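Side-chain contacts in putative alpha-N-acetylgalactosaminidase (Bacillus halodurans C-125, PDB 3CC1), which probably hydrolyses terminal alpha-linked N-acetylgalactosamine from glycans: residues A[40-44]-A[45-49]; A[167-170]-A[171-175]; A[315-318]-A[319-323]; A[407-410]-A[411-415]. All blocks are in the same frame, centred on the assembly; numbering follows the deposited sequence. Where two conformers were deposited one is given.

Interaction 1: residues A[40-44]-A[45-49]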
loop_
_atom_site.group_PDB
_atom_site.type_symbol
_atom_site.label_atom_id
_atom_site.label_comp_id
_atom_site.label_asym_id
_atom_site.label_seq_id
_atom_site.Cartn_x
_atom_site.Cartn_y
_atom_site.Cartn_z
ATOM N N ASN A 40 -3.669 12.277 44.362
ATOM C CA ASN A 40 -4.826 13.042 44.813
ATOM C C ASN A 40 -6.046 12.868 43.913
ATOM O O ASN A 40 -7.156 12.940 44.384
ATOM C CB ASN A 40 -4.476 14.521 44.915
ATOM C CG ASN A 40 -3.604 14.834 46.141
ATOM O OD1 ASN A 40 -3.751 14.216 47.200
ATOM N ND2 ASN A 40 -2.725 15.824 46.014
ATOM N N HIS A 41 -5.852 12.671 42.612
ATOM C CA HIS A 41 -6.988 12.695 41.679
ATOM C C HIS A 41 -7.206 11.408 40.884
ATOM O O HIS A 41 -8.300 11.197 40.349
ATOM C CB HIS A 41 -6.811 13.824 40.640
ATOM C CG HIS A 41 -6.715 15.180 41.231
ATOM N ND1 HIS A 41 -5.514 15.856 41.339
ATOM C CD2 HIS A 41 -7.649 15.981 41.786
ATOM C CE1 HIS A 41 -5.722 17.019 41.932
ATOM N NE2 HIS A 41 -7.007 17.117 42.217
ATOM N N LEU A 42 -6.175 10.576 40.780
ATOM C CA LEU A 42 -6.169 9.515 39.783
ATOM C C LEU A 42 -6.000 8.093 40.348
ATOM O O LEU A 42 -6.443 7.119 39.746
ATOM C CB LEU A 42 -5.075 9.807 38.743
ATOM C CG LEU A 42 -5.161 11.080 37.888
ATOM C CD1 LEU A 42 -3.910 11.212 36.962
ATOM C CD2 LEU A 42 -6.471 11.150 37.066
ATOM N N LYS A 43 -5.375 7.987 41.512
ATOM C CA LYS A 43 -4.983 6.714 42.076
ATOM C C LYS A 43 -6.214 5.797 42.200
ATOM O O LYS A 43 -6.177 4.607 41.928
ATOM C CB LYS A 43 -4.323 6.937 43.457
ATOM C CG LYS A 43 -3.910 5.684 44.169
ATOM C CD LYS A 43 -3.036 5.997 45.396
ATOM C CE LYS A 43 -3.818 6.727 46.494
ATOM N NZ LYS A 43 -2.925 7.069 47.656
ATOM N N LYS A 44 -7.321 6.387 42.574
ATOM C CA LYS A 44 -8.516 5.593 42.868
ATOM C C LYS A 44 -9.090 4.957 41.582
ATOM O O LYS A 44 -9.863 4.021 41.636
ATOM C CB LYS A 44 -9.557 6.449 43.585
ATOM C CG LYS A 44 -10.241 7.508 42.724
ATOM C CD LYS A 44 -11.461 8.146 43.421
ATOM C CE LYS A 44 -12.767 7.525 42.911
ATOM N NZ LYS A 44 -14.038 8.139 43.438
ATOM N N TYR A 45 -8.673 5.449 40.430
ATOM C CA TYR A 45 -9.175 4.940 39.137
ATOM C C TYR A 45 -8.215 3.923 38.512
ATOM O O TYR A 45 -8.499 3.397 37.455
ATOM C CB TYR A 45 -9.390 6.071 38.141
ATOM C CG TYR A 45 -10.477 6.989 38.560
ATOM C CD1 TYR A 45 -11.804 6.650 38.354
ATOM C CD2 TYR A 45 -10.191 8.171 39.197
ATOM C CE1 TYR A 45 -12.812 7.467 38.767
ATOM C CE2 TYR A 45 -11.178 8.992 39.606
ATOM C CZ TYR A 45 -12.483 8.629 39.401
ATOM O OH TYR A 45 -13.452 9.481 39.818
ATOM N N GLY A 46 -7.070 3.697 39.146
ATOM C CA GLY A 46 -6.122 2.654 38.723
ATOM C C GLY A 46 -4.772 3.133 38.210
ATOM O O GLY A 46 -3.895 2.309 37.856
ATOM N N TRP A 47 -4.615 4.454 38.153
ATOM C CA TRP A 47 -3.350 5.083 37.770
ATOM C C TRP A 47 -2.343 4.912 38.892
ATOM O O TRP A 47 -2.584 5.317 40.024
ATOM C CB TRP A 47 -3.530 6.586 37.478
ATOM C CG TRP A 47 -4.490 6.859 36.369
ATOM C CD1 TRP A 47 -5.838 7.043 36.483
ATOM C CD2 TRP A 47 -4.192 6.972 34.974
ATOM N NE1 TRP A 47 -6.404 7.241 35.250
ATOM C CE2 TRP A 47 -5.426 7.185 34.299
ATOM C CE3 TRP A 47 -3.019 6.884 34.220
ATOM C CZ2 TRP A 47 -5.508 7.355 32.931
ATOM C CZ3 TRP A 47 -3.106 7.027 32.837
ATOM C CH2 TRP A 47 -4.345 7.267 32.211
ATOM N N GLU A 48 -1.192 4.330 38.567
ATOM C CA GLU A 48 -0.283 3.925 39.608
ATOM C C GLU A 48 1.210 4.144 39.407
ATOM O O GLU A 48 1.937 4.266 40.378
ATOM C CB GLU A 48 -0.602 2.497 40.013
ATOM C CG GLU A 48 -0.181 1.467 39.122
ATOM C CD GLU A 48 -0.203 0.113 39.833
ATOM O OE1 GLU A 48 -0.015 0.131 41.072
ATOM O OE2 GLU A 48 -0.403 -0.958 39.175
ATOM N N TYR A 49 1.662 4.174 38.162
ATOM C CA TYR A 49 3.080 4.237 37.882
ATOM C C TYR A 49 3.534 5.673 37.619
ATOM O O TYR A 49 2.861 6.439 36.938
ATOM C CB TYR A 49 3.429 3.379 36.678
ATOM C CG TYR A 49 3.405 1.918 36.952
ATOM C CD1 TYR A 49 4.462 1.310 37.617
ATOM C CD2 TYR A 49 2.298 1.143 36.615
ATOM C CE1 TYR A 49 4.429 -0.042 37.923
ATOM C CE2 TYR A 49 2.261 -0.203 36.896
ATOM C CZ TYR A 49 3.328 -0.793 37.544
ATOM O OH TYR A 49 3.320 -2.142 37.821
HETATM O O HOH W 1 -3.967 3.259 41.578
#
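Lys43 O is held by two donors, Gly46 N at 3.1 Å (155° at the hydrogen) and a water at 2.6 Å. That water gives its other hydrogen to Trp47 O, and the same Trp47 carbonyl lies 3.5 Å from Lys43 CA in a nearly straight C-H...O contact. One residue earlier, Tyr45 N donates to Leu42 O over 2.9 Å. Gly46 has a positive phi (114°) at which a side chain would jam against the carbonyl oxygen of Tyr45. Leu42 O has a second neighbour: it lies in the indole plane, 3.3 Å from Trp47 CD1 at the ring's edge, and Leu42 CB packs beside the same carbon at 3.7 Å. Next to CD1, the indole NE1 donates to Leu332 O, while Trp47 N is buried with no partner. Lys44 runs alongside Tyr45: its chi1 of 71° sets CG between backbone N and carbonyl carbon, from where the chain passes over one ring face and brings CE to 4.1 Å from the centroid of the Tyr45 ring, off-centre. The phenol's edge meets His41 O in plane, and Thr333 and Leu338 also touch this side chain. With Tyr45 cut back to an alanine, the Lys44 methylenes would probably lose the face they lie on, and a gap is likely to open beside Leu338. The exit from helix 28-41 toward strand 49-52 is thus turned by successive backbone bonds and a bridging water, while backbone carbonyls of Leu42 and His41 sit at the edges of the Trp47 and Tyr45 rings, where partly positive ring hydrogens probably meet negative oxygen.

Interaction 2: residues A[167-170]-A[171-175]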
loop_
_atom_site.group_PDB
_atom_site.type_symbol
_atom_site.label_atom_id
_atom_site.label_comp_id
_atom_site.label_asym_id
_atom_site.label_seq_id
_atom_site.Cartn_x
_atom_site.Cartn_y
_atom_site.Cartn_z
ATOM N N ASN A 167 22.809 -8.630 35.990
ATOM C CA ASN A 167 22.399 -8.966 37.350
ATOM C C ASN A 167 22.630 -7.788 38.270
ATOM O O ASN A 167 21.761 -7.433 39.076
ATOM C CB ASN A 167 23.196 -10.165 37.890
ATOM C CG ASN A 167 22.738 -11.482 37.304
ATOM O OD1 ASN A 167 21.716 -11.542 36.596
ATOM N ND2 ASN A 167 23.493 -12.541 37.575
ATOM N N SER A 168 23.807 -7.181 38.119
ATOM C CA SER A 168 24.235 -6.044 38.946
ATOM C C SER A 168 23.342 -4.820 38.747
ATOM O O SER A 168 23.144 -4.057 39.668
ATOM C CB SER A 168 25.716 -5.673 38.698
ATOM O OG SER A 168 25.915 -4.838 37.552
ATOM N N LEU A 169 22.784 -4.638 37.547
ATOM C CA LEU A 169 21.917 -3.447 37.312
ATOM C C LEU A 169 20.605 -3.628 38.052
ATOM O O LEU A 169 20.107 -2.726 38.730
ATOM C CB LEU A 169 21.634 -3.250 35.812
ATOM C CG LEU A 169 22.799 -2.922 34.878
ATOM C CD1 LEU A 169 22.199 -2.540 33.533
ATOM C CD2 LEU A 169 23.664 -1.786 35.445
ATOM N N PHE A 170 20.034 -4.810 37.920
ATOM C CA PHE A 170 18.729 -5.093 38.537
ATOM C C PHE A 170 18.817 -5.219 40.064
ATOM O O PHE A 170 17.882 -4.848 40.765
ATOM C CB PHE A 170 18.030 -6.254 37.851
ATOM C CG PHE A 170 17.483 -5.852 36.499
ATOM C CD1 PHE A 170 16.259 -5.206 36.416
ATOM C CD2 PHE A 170 18.254 -5.977 35.352
ATOM C CE1 PHE A 170 15.772 -4.762 35.197
ATOM C CE2 PHE A 170 17.789 -5.523 34.115
ATOM C CZ PHE A 170 16.544 -4.911 34.039
ATOM N N GLU A 171 19.975 -5.614 40.576
ATOM C CA GLU A 171 20.238 -5.486 42.018
ATOM C C GLU A 171 20.219 -4.037 42.456
ATOM O O GLU A 171 19.625 -3.690 43.477
ATOM C CB GLU A 171 21.576 -6.111 42.392
ATOM C CG GLU A 171 21.555 -7.622 42.406
ATOM C CD GLU A 171 22.975 -8.243 42.429
ATOM O OE1 GLU A 171 23.966 -7.496 42.719
ATOM O OE2 GLU A 171 23.087 -9.477 42.144
ATOM N N LEU A 172 20.869 -3.174 41.688
ATOM C CA LEU A 172 20.863 -1.746 41.981
ATOM C C LEU A 172 19.437 -1.166 41.972
ATOM O O LEU A 172 19.024 -0.428 42.883
ATOM C CB LEU A 172 21.766 -0.994 40.995
ATOM C CG LEU A 172 22.007 0.485 41.258
ATOM C CD1 LEU A 172 22.563 0.739 42.698
ATOM C CD2 LEU A 172 22.959 1.001 40.163
ATOM N N TYR A 173 18.679 -1.515 40.950
ATOM C CA TYR A 173 17.325 -1.011 40.802
ATOM C C TYR A 173 16.444 -1.543 41.946
ATOM O O TYR A 173 15.584 -0.822 42.457
ATOM C CB TYR A 173 16.739 -1.338 39.415
ATOM C CG TYR A 173 17.585 -0.844 38.259
ATOM C CD1 TYR A 173 18.405 0.257 38.410
ATOM C CD2 TYR A 173 17.574 -1.494 37.030
ATOM C CE1 TYR A 173 19.213 0.701 37.370
ATOM C CE2 TYR A 173 18.403 -1.069 35.972
ATOM C CZ TYR A 173 19.205 0.030 36.144
ATOM O OH TYR A 173 19.996 0.518 35.131
ATOM N N ALA A 174 16.657 -2.795 42.347
ATOM C CA ALA A 174 15.921 -3.365 43.486
ATOM C C ALA A 174 16.256 -2.598 44.762
ATOM O O ALA A 174 15.375 -2.302 45.579
ATOM C CB ALA A 174 16.200 -4.851 43.654
ATOM N N GLN A 175 17.535 -2.274 44.902
ATOM C CA GLN A 175 18.042 -1.497 46.013
ATOM C C GLN A 175 17.296 -0.174 46.072
ATOM O O GLN A 175 16.832 0.243 47.132
ATOM C CB GLN A 175 19.546 -1.238 45.825
ATOM C CG GLN A 175 20.223 -0.564 46.998
ATOM C CD GLN A 175 21.668 -0.189 46.706
ATOM O OE1 GLN A 175 22.051 0.978 46.799
ATOM N NE2 GLN A 175 22.478 -1.184 46.365
#
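Tyr173 and Leu169 meet on the tightly packed side of the contact, within helix 162-175: Leu169 O sits 3.1 Å above the plane of the Tyr173 ring, displaced toward its rim, and also accepts the backbone bond from Tyr173 N at 2.9 Å, which arrives in the carbonyl plane. The phenol, turned by a chi2 of -27°, lies alongside Leu169, with CE2 3.9 Å from Leu169 CB. At the ring's edge the neighbour is Phe170. There the rings form a T-shaped pair, the Tyr173 edge directed at the Phe170 face, centroids 5.5 Å apart and planes at 81°; the closest atoms are Phe170 CD1 and Tyr173 CD2. Ile112, Ile114 and Val181 of the barrel strands touch the phenol, and helix 196-208 adjoins Phe170. The solvent side is looser. Glu171 extends from the exposed flank, its CG 3.3 Å and its OE2 3.9 Å from Asn167 O, and Asn167 OD1 looks elsewhere, to Gln163 NE2. The carbonyl over the phenol face would by itself probably be repelled by the pi cloud; the bond from Tyr173 N draws on the same oxygen and probably lessens that repulsion.

Interaction 3: residues A[315-318]-A[319-323]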
loop_
_atom_site.group_PDB
_atom_site.type_symbol
_atom_site.label_atom_id
_atom_site.label_comp_id
_atom_site.label_asym_id
_atom_site.label_seq_id
_atom_site.Cartn_x
_atom_site.Cartn_y
_atom_site.Cartn_z
ATOM N N LEU A 315 -1.474 2.632 29.372
ATOM C CA LEU A 315 -1.948 4.006 29.381
ATOM C C LEU A 315 -0.945 4.827 30.171
ATOM O O LEU A 315 -1.000 4.857 31.396
ATOM C CB LEU A 315 -3.350 4.102 30.042
ATOM C CG LEU A 315 -4.478 3.317 29.349
ATOM C CD1 LEU A 315 -5.887 3.536 30.059
ATOM C CD2 LEU A 315 -4.561 3.614 27.836
HETATM N N MSE A 316 -0.028 5.486 29.468
HETATM C CA MSE A 316 0.967 6.351 30.098
HETATM C C MSE A 316 0.755 7.809 29.716
HETATM O O MSE A 316 1.123 8.213 28.617
HETATM C CB MSE A 316 2.375 5.926 29.701
HETATM C CG MSE A 316 2.764 4.596 30.279
HETATM SE SE MSE A 316 3.167 4.668 32.218
HETATM C CE MSE A 316 2.285 3.173 32.358
ATOM N N PHE A 317 0.240 8.600 30.620
ATOM C CA PHE A 317 -0.015 9.988 30.384
ATOM C C PHE A 317 1.269 10.776 30.292
ATOM O O PHE A 317 2.075 10.686 31.150
ATOM C CB PHE A 317 -0.866 10.538 31.509
ATOM C CG PHE A 317 -1.366 11.917 31.291
ATOM C CD1 PHE A 317 -0.667 12.990 31.704
ATOM C CD2 PHE A 317 -2.578 12.142 30.709
ATOM C CE1 PHE A 317 -1.141 14.234 31.528
ATOM C CE2 PHE A 317 -3.061 13.389 30.545
ATOM C CZ PHE A 317 -2.340 14.438 30.940
ATOM N N GLY A 318 1.405 11.582 29.263
ATOM C CA GLY A 318 2.665 12.254 28.986
ATOM C C GLY A 318 2.706 13.747 29.233
ATOM O O GLY A 318 3.760 14.397 29.097
ATOM N N GLY A 319 1.564 14.289 29.622
ATOM C CA GLY A 319 1.457 15.683 30.021
ATOM C C GLY A 319 1.880 15.953 31.458
ATOM O O GLY A 319 2.064 15.042 32.277
ATOM N N GLU A 320 2.082 17.235 31.719
ATOM C CA GLU A 320 2.285 17.756 33.053
ATOM C C GLU A 320 0.915 17.796 33.721
ATOM O O GLU A 320 0.145 18.728 33.514
ATOM C CB GLU A 320 2.927 19.151 33.014
ATOM C CG GLU A 320 2.948 19.916 34.370
ATOM C CD GLU A 320 3.459 19.080 35.558
ATOM O OE1 GLU A 320 4.678 18.790 35.633
ATOM O OE2 GLU A 320 2.623 18.752 36.430
ATOM N N LEU A 321 0.673 16.781 34.540
ATOM C CA LEU A 321 -0.632 16.562 35.171
ATOM C C LEU A 321 -1.161 17.779 35.923
ATOM O O LEU A 321 -2.391 18.026 35.949
ATOM C CB LEU A 321 -0.584 15.351 36.115
ATOM C CG LEU A 321 -0.590 13.959 35.469
ATOM C CD1 LEU A 321 -0.209 12.913 36.505
ATOM C CD2 LEU A 321 -1.943 13.636 34.827
ATOM N N ARG A 322 -0.252 18.528 36.546
ATOM C CA ARG A 322 -0.637 19.614 37.426
ATOM C C ARG A 322 -1.307 20.722 36.647
ATOM O O ARG A 322 -2.042 21.525 37.217
ATOM C CB ARG A 322 0.541 20.181 38.229
ATOM C CG ARG A 322 0.914 19.342 39.432
ATOM C CD ARG A 322 2.261 19.718 39.979
ATOM N NE ARG A 322 3.336 19.511 39.007
ATOM C CZ ARG A 322 4.572 19.965 39.167
ATOM N NH1 ARG A 322 4.916 20.569 40.279
ATOM N NH2 ARG A 322 5.500 19.759 38.250
ATOM N N ASP A 323 -1.094 20.734 35.337
ATOM C CA ASP A 323 -1.683 21.774 34.494
ATOM C C ASP A 323 -2.964 21.324 33.798
ATOM O O ASP A 323 -3.459 22.001 32.906
ATOM C CB ASP A 323 -0.679 22.234 33.447
ATOM C CG ASP A 323 0.476 22.981 34.055
ATOM O OD1 ASP A 323 0.283 23.525 35.150
ATOM O OD2 ASP A 323 1.560 23.018 33.445
#
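The loop leaving strand 315-317, which is hydrogen-bonded to the first strand 14-17, folds back so that Leu321 covers the ring of Phe317. Leu321 CD2 stands over one face, 3.7 Å from the Phe317 centroid and 27° off the ring normal, a CH-pi contact. A chi1 of -172° puts the Phe317 ring on this side, and a chi2 of -91° turns its face to Leu321. Gly319 passes close to the ring, its CA 3.3 Å from Phe317 CE1; a CB at Gly319 would clash with that carbon. Further along, Arg322 grips Glu320 side-on: NE reaches OE2 at 2.8 Å and NH2 reaches OE1 at 2.9 Å, both from above the carboxylate plane. Arg322 N adds a bond to the anti lone pair of Glu320 OE2, which thus has two donors. Tyr22 and Asn34 also bond OE1, and Arg322 NH1 pairs with Glu29. Were Phe317 a serine, Leu321 CD2 would probably lose the face it rests on and a gap would be likely to open against Leu332. A strand hydrogen-bonded to the first one, followed by a loop into helix 326-332, is as in the closing strand of a TIM barrel.

Interaction 4: residues A[407-410]-A[411-415]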
loop_
_atom_site.group_PDB
_atom_site.type_symbol
_atom_site.label_atom_id
_atom_site.label_comp_id
_atom_site.label_asym_id
_atom_site.label_seq_id
_atom_site.Cartn_x
_atom_site.Cartn_y
_atom_site.Cartn_z
ATOM N N GLN A 407 -29.951 3.748 21.717
ATOM C CA GLN A 407 -31.127 3.023 21.205
ATOM C C GLN A 407 -30.990 1.547 21.418
ATOM O O GLN A 407 -29.934 1.050 21.809
ATOM C CB GLN A 407 -31.246 3.192 19.705
ATOM C CG GLN A 407 -30.050 2.606 18.980
ATOM C CD GLN A 407 -30.166 2.666 17.449
ATOM O OE1 GLN A 407 -29.826 3.673 16.845
ATOM N NE2 GLN A 407 -30.594 1.568 16.830
ATOM N N SER A 408 -32.057 0.825 21.100
ATOM C CA SER A 408 -31.985 -0.619 21.113
ATOM C C SER A 408 -31.606 -1.053 19.701
ATOM O O SER A 408 -31.688 -0.249 18.759
ATOM C CB SER A 408 -33.313 -1.204 21.582
ATOM O OG SER A 408 -34.231 -1.172 20.517
ATOM N N LEU A 409 -31.088 -2.267 19.556
ATOM C CA LEU A 409 -30.686 -2.764 18.259
ATOM C C LEU A 409 -30.971 -4.244 18.231
ATOM O O LEU A 409 -30.520 -4.969 19.117
ATOM C CB LEU A 409 -29.185 -2.494 18.020
ATOM C CG LEU A 409 -28.674 -2.913 16.640
ATOM C CD1 LEU A 409 -29.263 -1.980 15.541
ATOM C CD2 LEU A 409 -27.096 -2.936 16.640
ATOM N N ALA A 410 -31.731 -4.668 17.221
ATOM C CA ALA A 410 -32.157 -6.047 17.026
ATOM C C ALA A 410 -31.215 -6.730 16.040
ATOM O O ALA A 410 -30.562 -6.063 15.228
ATOM C CB ALA A 410 -33.617 -6.084 16.479
ATOM N N PRO A 411 -31.123 -8.061 16.090
ATOM C CA PRO A 411 -30.233 -8.703 15.121
ATOM C C PRO A 411 -30.585 -8.407 13.631
ATOM O O PRO A 411 -29.708 -8.449 12.738
ATOM C CB PRO A 411 -30.425 -10.184 15.440
ATOM C CG PRO A 411 -30.789 -10.209 16.840
ATOM C CD PRO A 411 -31.711 -9.041 17.012
ATOM N N SER A 412 -31.844 -8.078 13.357
ATOM C CA SER A 412 -32.237 -7.828 11.973
ATOM C C SER A 412 -31.945 -6.405 11.496
ATOM O O SER A 412 -32.306 -6.063 10.376
ATOM C CB SER A 412 -33.727 -8.079 11.791
ATOM O OG SER A 412 -34.479 -7.280 12.702
ATOM N N GLU A 413 -31.329 -5.575 12.341
ATOM C CA GLU A 413 -31.102 -4.157 12.039
ATOM C C GLU A 413 -29.646 -3.804 11.858
ATOM O O GLU A 413 -28.768 -4.554 12.203
ATOM C CB GLU A 413 -31.653 -3.276 13.161
ATOM C CG GLU A 413 -33.092 -3.537 13.490
ATOM C CD GLU A 413 -33.621 -2.700 14.659
ATOM O OE1 GLU A 413 -32.968 -2.562 15.726
ATOM O OE2 GLU A 413 -34.766 -2.217 14.518
ATOM N N SER A 414 -29.400 -2.637 11.296
ATOM C CA SER A 414 -28.072 -2.047 11.284
ATOM C C SER A 414 -28.065 -0.805 12.108
ATOM O O SER A 414 -28.960 0.008 11.994
ATOM C CB SER A 414 -27.664 -1.617 9.895
ATOM O OG SER A 414 -27.347 -2.750 9.152
ATOM N N PHE A 415 -27.068 -0.654 12.941
ATOM C CA PHE A 415 -26.857 0.606 13.605
ATOM C C PHE A 415 -26.100 1.509 12.640
ATOM O O PHE A 415 -25.158 1.054 11.983
ATOM C CB PHE A 415 -26.078 0.392 14.902
ATOM C CG PHE A 415 -25.729 1.666 15.619
ATOM C CD1 PHE A 415 -26.691 2.386 16.296
ATOM C CD2 PHE A 415 -24.437 2.174 15.583
ATOM C CE1 PHE A 415 -26.353 3.570 16.939
ATOM C CE2 PHE A 415 -24.118 3.350 16.231
ATOM C CZ PHE A 415 -25.068 4.031 16.916
HETATM O O HOH W 2 -30.889 1.255 13.870
HETATM O O HOH W 3 -34.484 -2.447 18.206
HETATM O O HOH W 4 -27.795 -5.864 14.375
#
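Residues Ala410 to Glu413 make a type I beta turn, closed by Glu413 N donating to Ala410 O at 3.0 Å (161° at the hydrogen), with Pro411 as its second residue. A water also bonds to Ala410 O and Glu413 O, joining the two carbonyls. The Glu413 side chain folds back over the turn: its extended chain carries OE1 to Ala410 N, 2.9 Å away in a bond of 162° that meets the oxygen from above the carboxylate plane. A second water donates to the same OE1 and pairs with Ser408 OG, so two donors hold this oxygen. With Glu413 N going to Ala410 O, the two residues are bonded in both directions.

Leu409 and Glu413 slide past each other in opposite directions, Leu409 CD1 coming within 3.6 Å of Glu413 CB. The other branch, CD2, lies 3.9 Å from Phe415 CB, the two side chains crossing near a right angle. Strand 404-409 is the outer strand beside 395-399, whereas Phe415 bonds through its backbone to Phe384 of strand 380-384, so the turn carries the chain between strands with different partners in the C-terminal beta-sandwich domain. The Gln407 amide stands 72° from the Phe415 ring, and OE1 touches the ring's edge at CD1, 3.4 Å away. NE2 donates in its amide plane to Ser408 O at 2.9 Å, and a further water takes its other hydrogen and donates to Ser414 O.

From the N terminus, interaction 1 turns the chain from helix 28-41 into strand 49-52, interaction 2 lies within helix 162-175, interaction 3 rounds the loop from strand 315-317 toward helix 326-332, and interaction 4 closes the turn after strand 404-409. All four are in series; none nests within or crosses another. Interactions 1 and 3, with centres about 12 Å apart, touch: Trp47 CZ3 is 3.3 Å from Leu315 O, and Leu42 CD1 packs on Leu321 CD2, tying the second strand's approach to the final barrel strand. Interaction 2 stands apart on the outside of the barrel, about 27 Å from interaction 1 by centres. Interaction 4 belongs to the C-terminal sandwich, its centre about 56 Å from that of interaction 2.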